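Local coordinates for protein superoxide dismutase [Fe] (Sulfolobus acidocaldarius, PDB 1B06) that catalyses the dismutation of toxic superoxide radicals to hydrogen peroxide and oxygen, using one iron ion bound in each subunit, at residues A[7-12]-A[80-85]; A[47-52]-A[72-77]; A[167-172]-A[185-190]. All blocks are in the same frame, centred on the assembly; numbering follows the deposited sequence.

Contact 1: A[7-12]-A[80-85]; sequences KRYEFP and GHKLHA. With FE (Fe (III) ion), chain G.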
loop_
_atom_site.group_PDB
_atom_site.type_symbol
_atom_site.label_atom_id
_atom_site.label_comp_id
_atom_site.label_asym_id
_atom_site.label_seq_id
_atom_site.Cartn_x
_atom_site.Cartn_y
_atom_site.Cartn_z
ATOM N N LYS A 7 14.624 -4.281 23.790
ATOM C CA LYS A 7 14.220 -3.141 24.597
ATOM C C LYS A 7 12.832 -2.668 24.166
ATOM O O LYS A 7 12.421 -2.868 23.024
ATOM C CB LYS A 7 15.231 -2.005 24.441
ATOM C CG LYS A 7 14.914 -0.773 25.279
ATOM C CD LYS A 7 15.917 -0.593 26.412
ATOM C CE LYS A 7 15.360 0.303 27.515
ATOM N NZ LYS A 7 16.187 0.253 28.760
ATOM N N ARG A 8 12.101 -2.054 25.090
ATOM C CA ARG A 8 10.768 -1.557 24.787
ATOM C C ARG A 8 10.801 -0.048 24.642
ATOM O O ARG A 8 11.776 0.597 25.019
ATOM C CB ARG A 8 9.793 -1.947 25.894
ATOM C CG ARG A 8 9.714 -3.446 26.143
ATOM C CD ARG A 8 9.119 -4.182 24.947
ATOM N NE ARG A 8 8.840 -5.585 25.246
ATOM C CZ ARG A 8 9.769 -6.535 25.308
ATOM N NH1 ARG A 8 11.042 -6.236 25.089
ATOM N NH2 ARG A 8 9.426 -7.784 25.597
ATOM N N TYR A 9 9.734 0.515 24.093
ATOM C CA TYR A 9 9.655 1.957 23.895
ATOM C C TYR A 9 9.018 2.640 25.094
ATOM O O TYR A 9 8.197 2.048 25.795
ATOM C CB TYR A 9 8.844 2.272 22.630
ATOM C CG TYR A 9 9.555 1.877 21.354
ATOM C CD1 TYR A 9 10.585 2.664 20.836
ATOM C CD2 TYR A 9 9.237 0.691 20.696
ATOM C CE1 TYR A 9 11.286 2.274 19.695
ATOM C CE2 TYR A 9 9.933 0.292 19.555
ATOM C CZ TYR A 9 10.954 1.087 19.066
ATOM O OH TYR A 9 11.659 0.686 17.959
ATOM N N GLU A 10 9.402 3.889 25.322
ATOM C CA GLU A 10 8.868 4.666 26.428
ATOM C C GLU A 10 7.987 5.789 25.906
ATOM O O GLU A 10 8.302 6.417 24.898
ATOM C CB GLU A 10 10.008 5.257 27.255
ATOM C CG GLU A 10 10.191 4.588 28.612
ATOM C CD GLU A 10 11.651 4.343 28.952
ATOM O OE1 GLU A 10 12.456 5.296 28.845
ATOM O OE2 GLU A 10 11.992 3.198 29.325
ATOM N N PHE A 11 6.874 6.029 26.590
ATOM C CA PHE A 11 5.950 7.088 26.213
ATOM C C PHE A 11 6.579 8.421 26.627
ATOM O O PHE A 11 6.811 8.671 27.809
ATOM C CB PHE A 11 4.606 6.883 26.922
ATOM C CG PHE A 11 3.530 7.851 26.497
ATOM C CD1 PHE A 11 3.231 8.038 25.155
ATOM C CD2 PHE A 11 2.799 8.557 27.449
ATOM C CE1 PHE A 11 2.225 8.907 24.764
ATOM C CE2 PHE A 11 1.790 9.432 27.066
ATOM C CZ PHE A 11 1.503 9.603 25.717
ATOM N N PRO A 12 6.859 9.294 25.650
ATOM C CA PRO A 12 7.467 10.596 25.938
ATOM C C PRO A 12 6.504 11.595 26.579
ATOM O O PRO A 12 5.291 11.389 26.590
ATOM C CB PRO A 12 7.958 11.066 24.571
ATOM C CG PRO A 12 7.002 10.443 23.609
ATOM C CD PRO A 12 6.599 9.112 24.209
ATOM N N GLY A 80 4.064 5.083 14.108
ATOM C CA GLY A 80 3.057 5.915 14.739
ATOM C C GLY A 80 3.632 6.651 15.939
ATOM O O GLY A 80 3.364 7.833 16.155
ATOM N N HIS A 81 4.439 5.944 16.720
ATOM C CA HIS A 81 5.067 6.516 17.903
ATOM C C HIS A 81 6.147 7.548 17.535
ATOM O O HIS A 81 6.087 8.708 17.953
ATOM C CB HIS A 81 5.656 5.375 18.757
ATOM C CG HIS A 81 6.842 5.770 19.582
ATOM N ND1 HIS A 81 6.788 6.759 20.540
ATOM C CD2 HIS A 81 8.114 5.304 19.593
ATOM C CE1 HIS A 81 7.975 6.886 21.106
ATOM N NE2 HIS A 81 8.797 6.015 20.550
ATOM N N LYS A 82 7.120 7.128 16.735
ATOM C CA LYS A 82 8.215 8.003 16.337
ATOM C C LYS A 82 7.774 9.283 15.642
ATOM O O LYS A 82 8.309 10.356 15.918
ATOM C CB LYS A 82 9.187 7.236 15.443
ATOM C CG LYS A 82 9.809 6.016 16.125
ATOM C CD LYS A 82 11.013 5.486 15.359
ATOM C CE LYS A 82 11.803 4.491 16.201
ATOM N NZ LYS A 82 12.886 5.153 16.998
ATOM N N LEU A 83 6.801 9.177 14.745
ATOM C CA LEU A 83 6.326 10.346 14.018
ATOM C C LEU A 83 5.591 11.329 14.922
ATOM O O LEU A 83 5.697 12.543 14.742
ATOM C CB LEU A 83 5.420 9.919 12.864
ATOM C CG LEU A 83 6.107 9.182 11.709
ATOM C CD1 LEU A 83 5.099 8.967 10.596
ATOM C CD2 LEU A 83 7.302 9.978 11.199
ATOM N N HIS A 84 4.844 10.814 15.893
ATOM C CA HIS A 84 4.124 11.686 16.810
ATOM C C HIS A 84 5.116 12.388 17.729
ATOM O O HIS A 84 4.921 13.544 18.101
ATOM C CB HIS A 84 3.116 10.881 17.632
ATOM C CG HIS A 84 1.807 10.693 16.939
ATOM N ND1 HIS A 84 1.565 9.640 16.086
ATOM C CD2 HIS A 84 0.695 11.462 16.913
ATOM C CE1 HIS A 84 0.361 9.771 15.560
ATOM N NE2 HIS A 84 -0.188 10.869 16.045
ATOM N N ALA A 85 6.189 11.687 18.077
ATOM C CA ALA A 85 7.218 12.243 18.940
ATOM C C ALA A 85 7.871 13.448 18.269
ATOM O O ALA A 85 8.191 14.437 18.925
ATOM C CB ALA A 85 8.260 11.186 19.251
HETATM FE FE FE G . -1.891 11.648 14.903
HETATM O O HOH W 1 -1.441 10.350 13.343
#
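Tyr9 and His81 meet where the irregular N-terminal segment 7-12 packs against helix 67-89, the second long helix of the alpha-hairpin domain of the iron/manganese superoxide dismutases. The two rings are set obliquely, with centroids 5.3 Å apart and planes at 56°, and CD1 of Tyr9 lies 3.8 Å from NE2 of His81. With CG of His81 anti to its backbone N (chi1 152°), the imidazole reaches out to the loop, and CD of Pro12 touches its edge at CE1, 4.1 Å away. The carbonyl O of Glu10 comes to 3.8 Å from the same CE1 of His81, a packing contact. Lys82 crosses the tyrosine at about a right angle and lays CE 4.2 Å from CE1 of Tyr9.

The tight part of the contact is the buried Tyr9-His81 pair; by contrast, CB of Glu10 points away from the helix and the residue is exposed to solvent, and Pro12 is only partly covered. The polar ends are gripped by other groups. His81 ND1 bonds to His38 of helix 27-57 and NE2 to Glu143 of the second subunit; Tyr9 OH bonds to Asp141 of that subunit, and Lys82 NZ forms salt bridges with both acids, tying the contact to the second subunit.

One turn on, His84 is an iron ligand. Its NE2 binds the metal at 2.2 Å and its ND1 donates to Gly80 O, two bonds that together would hold the rotation of the ring; Gly80 O lies 2.6 Å from His84 ND1 and just 7° out of the imidazole plane.

Contact 2: A[47-52]-A[72-77]; sequences SLLDRL and RGLTFN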
loop_
_atom_site.group_PDB
_atom_site.type_symbol
_atom_site.label_atom_id
_atom_site.label_comp_id
_atom_site.label_asym_id
_atom_site.label_seq_id
_atom_site.Cartn_x
_atom_site.Cartn_y
_atom_site.Cartn_z
ATOM N N SER A 47 3.647 -4.478 22.931
ATOM C CA SER A 47 2.946 -5.749 23.021
ATOM C C SER A 47 3.358 -6.670 21.871
ATOM O O SER A 47 3.352 -7.895 22.011
ATOM C CB SER A 47 1.434 -5.520 23.000
ATOM O OG SER A 47 0.918 -5.676 21.693
ATOM N N LEU A 48 3.716 -6.084 20.732
ATOM C CA LEU A 48 4.133 -6.884 19.589
ATOM C C LEU A 48 5.590 -7.289 19.749
ATOM O O LEU A 48 6.006 -8.328 19.241
ATOM C CB LEU A 48 3.951 -6.109 18.285
ATOM C CG LEU A 48 2.525 -6.066 17.740
ATOM C CD1 LEU A 48 2.487 -5.155 16.534
ATOM C CD2 LEU A 48 2.056 -7.469 17.368
ATOM N N LEU A 49 6.361 -6.467 20.457
ATOM C CA LEU A 49 7.768 -6.770 20.701
ATOM C C LEU A 49 7.855 -7.962 21.660
ATOM O O LEU A 49 8.778 -8.774 21.582
ATOM C CB LEU A 49 8.475 -5.556 21.302
ATOM C CG LEU A 49 8.936 -4.477 20.314
ATOM C CD1 LEU A 49 9.627 -3.346 21.071
ATOM C CD2 LEU A 49 9.885 -5.077 19.294
ATOM N N ASP A 50 6.888 -8.058 22.567
ATOM C CA ASP A 50 6.840 -9.162 23.510
ATOM C C ASP A 50 6.702 -10.467 22.724
ATOM O O ASP A 50 7.421 -11.437 22.978
ATOM C CB ASP A 50 5.642 -9.003 24.450
ATOM C CG ASP A 50 5.838 -7.898 25.465
ATOM O OD1 ASP A 50 7.001 -7.583 25.789
ATOM O OD2 ASP A 50 4.828 -7.342 25.940
ATOM N N ARG A 51 5.776 -10.481 21.765
ATOM C CA ARG A 51 5.543 -11.659 20.938
ATOM C C ARG A 51 6.766 -12.000 20.093
ATOM O O ARG A 51 7.149 -13.165 19.993
ATOM C CB ARG A 51 4.335 -11.442 20.027
ATOM C CG ARG A 51 3.037 -11.939 20.621
ATOM C CD ARG A 51 1.863 -11.656 19.705
ATOM N NE ARG A 51 1.658 -12.711 18.713
ATOM C CZ ARG A 51 1.296 -13.961 19.000
ATOM N NH1 ARG A 51 1.100 -14.329 20.257
ATOM N NH2 ARG A 51 1.113 -14.844 18.024
ATOM N N LEU A 52 7.377 -10.988 19.486
ATOM C CA LEU A 52 8.556 -11.218 18.662
ATOM C C LEU A 52 9.681 -11.805 19.515
ATOM O O LEU A 52 10.411 -12.698 19.081
ATOM C CB LEU A 52 9.021 -9.907 18.011
ATOM C CG LEU A 52 10.177 -10.017 17.000
ATOM C CD1 LEU A 52 9.831 -11.047 15.923
ATOM C CD2 LEU A 52 10.440 -8.659 16.361
ATOM N N ARG A 72 4.262 -6.348 10.160
ATOM C CA ARG A 72 3.521 -5.203 9.651
ATOM C C ARG A 72 2.891 -4.407 10.802
ATOM O O ARG A 72 2.718 -3.188 10.711
ATOM C CB ARG A 72 2.448 -5.656 8.658
ATOM C CG ARG A 72 2.052 -4.556 7.682
ATOM C CD ARG A 72 1.427 -5.082 6.394
ATOM N NE ARG A 72 1.070 -3.985 5.495
ATOM C CZ ARG A 72 -0.117 -3.383 5.474
ATOM N NH1 ARG A 72 -1.082 -3.761 6.305
ATOM N NH2 ARG A 72 -0.343 -2.399 4.614
ATOM N N GLY A 73 2.557 -5.098 11.886
ATOM C CA GLY A 73 1.974 -4.422 13.031
ATOM C C GLY A 73 3.015 -3.526 13.663
ATOM O O GLY A 73 2.698 -2.498 14.255
ATOM N N LEU A 74 4.275 -3.919 13.526
ATOM C CA LEU A 74 5.367 -3.145 14.088
ATOM C C LEU A 74 5.666 -1.857 13.314
ATOM O O LEU A 74 5.945 -0.833 13.943
ATOM C CB LEU A 74 6.625 -4.013 14.199
ATOM C CG LEU A 74 6.600 -4.972 15.395
ATOM C CD1 LEU A 74 7.678 -6.021 15.234
ATOM C CD2 LEU A 74 6.806 -4.194 16.690
ATOM N N THR A 75 5.620 -1.881 11.973
ATOM C CA THR A 75 5.883 -0.639 11.220
ATOM C C THR A 75 4.781 0.346 11.515
ATOM O O THR A 75 5.018 1.541 11.609
ATOM C CB THR A 75 5.862 -0.761 9.673
ATOM O OG1 THR A 75 5.335 -2.025 9.267
ATOM C CG2 THR A 75 7.226 -0.541 9.127
ATOM N N PHE A 76 3.566 -0.175 11.619
ATOM C CA PHE A 76 2.413 0.647 11.909
ATOM C C PHE A 76 2.599 1.370 13.241
ATOM O O PHE A 76 2.598 2.604 13.304
ATOM C CB PHE A 76 1.152 -0.218 11.960
ATOM C CG PHE A 76 -0.073 0.541 12.363
ATOM C CD1 PHE A 76 -0.558 1.573 11.563
ATOM C CD2 PHE A 76 -0.711 0.272 13.567
ATOM C CE1 PHE A 76 -1.661 2.335 11.961
ATOM C CE2 PHE A 76 -1.817 1.027 13.977
ATOM C CZ PHE A 76 -2.291 2.061 13.172
ATOM N N ASN A 77 2.785 0.594 14.302
ATOM C CA ASN A 77 2.945 1.152 15.638
ATOM C C ASN A 77 4.238 1.912 15.913
ATOM O O ASN A 77 4.204 2.984 16.508
ATOM C CB ASN A 77 2.767 0.046 16.673
ATOM C CG ASN A 77 1.316 -0.338 16.856
ATOM O OD1 ASN A 77 0.506 0.472 17.288
ATOM N ND2 ASN A 77 0.982 -1.575 16.523
#
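Segments 47-52 and 72-77, both helical, run roughly antiparallel, their directions 149° apart and their axes 10.0 Å apart at closest approach, with Leu48 and Leu74 nearest by CA. CB of Leu48 points at the facing helix, and Leu48 CD1 is pressed on the backbone of Gly73, where there is no side chain, 3.3 Å from Gly73 C. The same CD1 of Leu48 comes to 3.9 Å from ND2 of Asn77, whose amide is turned back to donate to Gly73 O. Leu74 makes the remaining apolar contacts. Its CD2 packs on CB of Leu48 at 3.8 Å and on CD2 of Leu49, whose side chain crosses that of Leu74 at about a right angle. CG of Leu52 stands anti to its backbone N (chi1 -174°), and beyond it CD2 of Leu52 meets CD1 of Leu74 at 4.0 Å. An alanine in place of Leu74 would probably leave Leu48 CB and the methyls of Leu49 and Leu52 without their shared partner, opening a gap between the helices. The contact joins the two long helices of the alpha-hairpin, 27-57 and 67-89. Asn77 also touches Tyr41 and Ala45 further back on helix 27-57, and Gln148, on strand 147-153 of the second subunit, packs against Leu49, Leu52 and Leu74.

Contact 3: A[167-172]-A[185-190]; sequences LIVDEF and GDYLNA. With FE (Fe (III) ion), chain G.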
loop_
_atom_site.group_PDB
_atom_site.type_symbol
_atom_site.label_atom_id
_atom_site.label_comp_id
_atom_site.label_asym_id
_atom_site.label_seq_id
_atom_site.Cartn_x
_atom_site.Cartn_y
_atom_site.Cartn_z
ATOM N N LEU A 167 10.552 18.772 8.920
ATOM C CA LEU A 167 9.249 19.394 9.152
ATOM C C LEU A 167 8.168 18.337 8.942
ATOM O O LEU A 167 8.291 17.488 8.063
ATOM C CB LEU A 167 9.048 20.557 8.170
ATOM C CG LEU A 167 7.810 21.446 8.346
ATOM C CD1 LEU A 167 7.915 22.235 9.637
ATOM C CD2 LEU A 167 7.690 22.394 7.156
ATOM N N ILE A 168 7.103 18.386 9.734
ATOM C CA ILE A 168 6.053 17.386 9.600
ATOM C C ILE A 168 4.672 17.826 10.073
ATOM O O ILE A 168 4.541 18.546 11.062
ATOM C CB ILE A 168 6.441 16.110 10.374
ATOM C CG1 ILE A 168 5.407 15.008 10.137
ATOM C CG2 ILE A 168 6.563 16.429 11.855
ATOM C CD1 ILE A 168 5.930 13.620 10.428
ATOM N N VAL A 169 3.642 17.379 9.359
ATOM C CA VAL A 169 2.257 17.689 9.710
ATOM C C VAL A 169 1.446 16.411 9.725
ATOM O O VAL A 169 1.457 15.655 8.750
ATOM C CB VAL A 169 1.549 18.592 8.685
ATOM C CG1 VAL A 169 0.617 19.527 9.410
ATOM C CG2 VAL A 169 2.544 19.329 7.840
ATOM N N ASP A 170 0.731 16.183 10.818
ATOM C CA ASP A 170 -0.115 15.005 10.955
ATOM C C ASP A 170 -1.396 15.299 10.195
ATOM O O ASP A 170 -2.013 16.345 10.407
ATOM C CB ASP A 170 -0.437 14.754 12.431
ATOM C CG ASP A 170 -1.130 13.423 12.669
ATOM O OD1 ASP A 170 -1.538 12.746 11.696
ATOM O OD2 ASP A 170 -1.270 13.053 13.852
ATOM N N GLU A 171 -1.799 14.388 9.313
ATOM C CA GLU A 171 -3.015 14.594 8.539
ATOM C C GLU A 171 -4.055 13.501 8.732
ATOM O O GLU A 171 -4.968 13.345 7.919
ATOM C CB GLU A 171 -2.678 14.759 7.055
ATOM C CG GLU A 171 -2.202 16.169 6.701
ATOM C CD GLU A 171 -2.054 16.374 5.208
ATOM O OE1 GLU A 171 -3.074 16.625 4.526
ATOM O OE2 GLU A 171 -0.913 16.281 4.713
ATOM N N PHE A 172 -3.908 12.733 9.805
ATOM C CA PHE A 172 -4.894 11.709 10.130
ATOM C C PHE A 172 -6.077 12.564 10.575
ATOM O O PHE A 172 -5.882 13.622 11.170
ATOM C CB PHE A 172 -4.416 10.855 11.304
ATOM C CG PHE A 172 -3.768 9.564 10.894
ATOM C CD1 PHE A 172 -2.574 9.566 10.174
ATOM C CD2 PHE A 172 -4.347 8.343 11.238
ATOM C CE1 PHE A 172 -1.961 8.363 9.799
ATOM C CE2 PHE A 172 -3.747 7.135 10.871
ATOM C CZ PHE A 172 -2.549 7.144 10.149
ATOM N N GLY A 185 -8.087 21.627 4.874
ATOM C CA GLY A 185 -7.357 22.781 4.371
ATOM C C GLY A 185 -7.261 23.899 5.390
ATOM O O GLY A 185 -6.231 24.560 5.488
ATOM N N ASP A 186 -8.339 24.113 6.144
ATOM C CA ASP A 186 -8.376 25.143 7.177
ATOM C C ASP A 186 -7.383 24.796 8.279
ATOM O O ASP A 186 -6.720 25.676 8.821
ATOM C CB ASP A 186 -9.779 25.239 7.783
ATOM C CG ASP A 186 -10.786 25.830 6.823
ATOM O OD1 ASP A 186 -10.527 25.824 5.600
ATOM O OD2 ASP A 186 -11.838 26.305 7.297
ATOM N N TYR A 187 -7.294 23.509 8.609
ATOM C CA TYR A 187 -6.381 23.037 9.648
ATOM C C TYR A 187 -4.937 23.280 9.223
ATOM O O TYR A 187 -4.118 23.740 10.019
ATOM C CB TYR A 187 -6.623 21.542 9.911
ATOM C CG TYR A 187 -5.443 20.782 10.485
ATOM C CD1 TYR A 187 -4.970 21.045 11.771
ATOM C CD2 TYR A 187 -4.812 19.777 9.747
ATOM C CE1 TYR A 187 -3.895 20.323 12.314
ATOM C CE2 TYR A 187 -3.737 19.049 10.277
ATOM C CZ TYR A 187 -3.284 19.325 11.557
ATOM O OH TYR A 187 -2.222 18.611 12.074
ATOM N N LEU A 188 -4.631 22.984 7.963
ATOM C CA LEU A 188 -3.276 23.175 7.454
ATOM C C LEU A 188 -2.854 24.644 7.499
ATOM O O LEU A 188 -1.697 24.955 7.779
ATOM C CB LEU A 188 -3.163 22.640 6.024
ATOM C CG LEU A 188 -3.257 21.115 5.899
ATOM C CD1 LEU A 188 -3.500 20.725 4.438
ATOM C CD2 LEU A 188 -1.976 20.481 6.440
ATOM N N ASN A 189 -3.789 25.547 7.225
ATOM C CA ASN A 189 -3.491 26.971 7.268
ATOM C C ASN A 189 -3.217 27.407 8.705
ATOM O O ASN A 189 -2.357 28.248 8.955
ATOM C CB ASN A 189 -4.659 27.771 6.702
ATOM C CG ASN A 189 -4.565 27.941 5.206
ATOM O OD1 ASN A 189 -3.473 27.900 4.640
ATOM N ND2 ASN A 189 -5.708 28.129 4.553
ATOM N N ALA A 190 -3.948 26.832 9.653
ATOM C CA ALA A 190 -3.762 27.169 11.062
ATOM C C ALA A 190 -2.433 26.639 11.592
ATOM O O ALA A 190 -1.737 27.322 12.348
ATOM C CB ALA A 190 -4.900 26.596 11.894
HETATM FE FE FE G . -1.891 11.648 14.903
HETATM O O HOH W 1 -1.441 10.350 13.343
#
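Tyr187 reaches from helix 184-191 to the end of strand 165-170, an outer strand of the three-stranded antiparallel sheet in the C-terminal domain of this superoxide dismutase family. The polar link is a single hydrogen bond: Tyr187 OH donates to the backbone O of Asp170 at 2.8 Å, lying in the carbonyl plane with a C=O...donor angle of 145°. CG of Tyr187 stands anti to its backbone N (chi1 155°), which starts the ring toward the strand. The same hydroxyl also bonds to that of Tyr87, so it bridges the metal-bearing strand and helix 67-89.

The apolar contacts belong to Val169, whose CG1 lies 4.1 Å from CD2 of Leu188 and 4.5 Å from CZ of Tyr187. Two methyls also pass polar atoms: CG1 of Val169 is 4.0 Å from Tyr187 OH, and CD1 of Leu188 is 4.1 Å from OE1 of Glu171, whose carboxylate is held by Thr136 and by a salt bridge to Arg184. All five touching residues are buried.

Metal binding occupies the side chain of Asp170, whereas its backbone O accepts from the tyrosine. Tyr187 thus bonds to the backbone of a ligand residue and would probably steady it. At the carboxylate, OD2 of Asp170 binds iron at 1.9 Å, and OD1 accepts from the backbone N of Phe172 at 3.0 Å in an Asx turn, the N-H arriving from above the carboxylate plane, 41° out of it.

Contacts 1 and 2 use successive parts of helix 67-89, their centres 12 Å apart, and are joined directly: Arg8 NH2 forms a salt bridge with Asp50 OD1, and Leu49 CD1 packs on Tyr9 CE2 at 4.0 Å. Contact 3 belongs to the other domain, its centre 21 Å from that of contact 1, yet the two converge on the iron, where His84 NE2 and Asp170 OD2 are 3.3 Å apart and His33, His174 and a water complete the coordination. Leu83 CD2 also touches Ile168 CD1 across the domain boundary. Contact 2 is more remote, the side chain of Asn77 being about 12 Å from the metal, and does not touch contact 3.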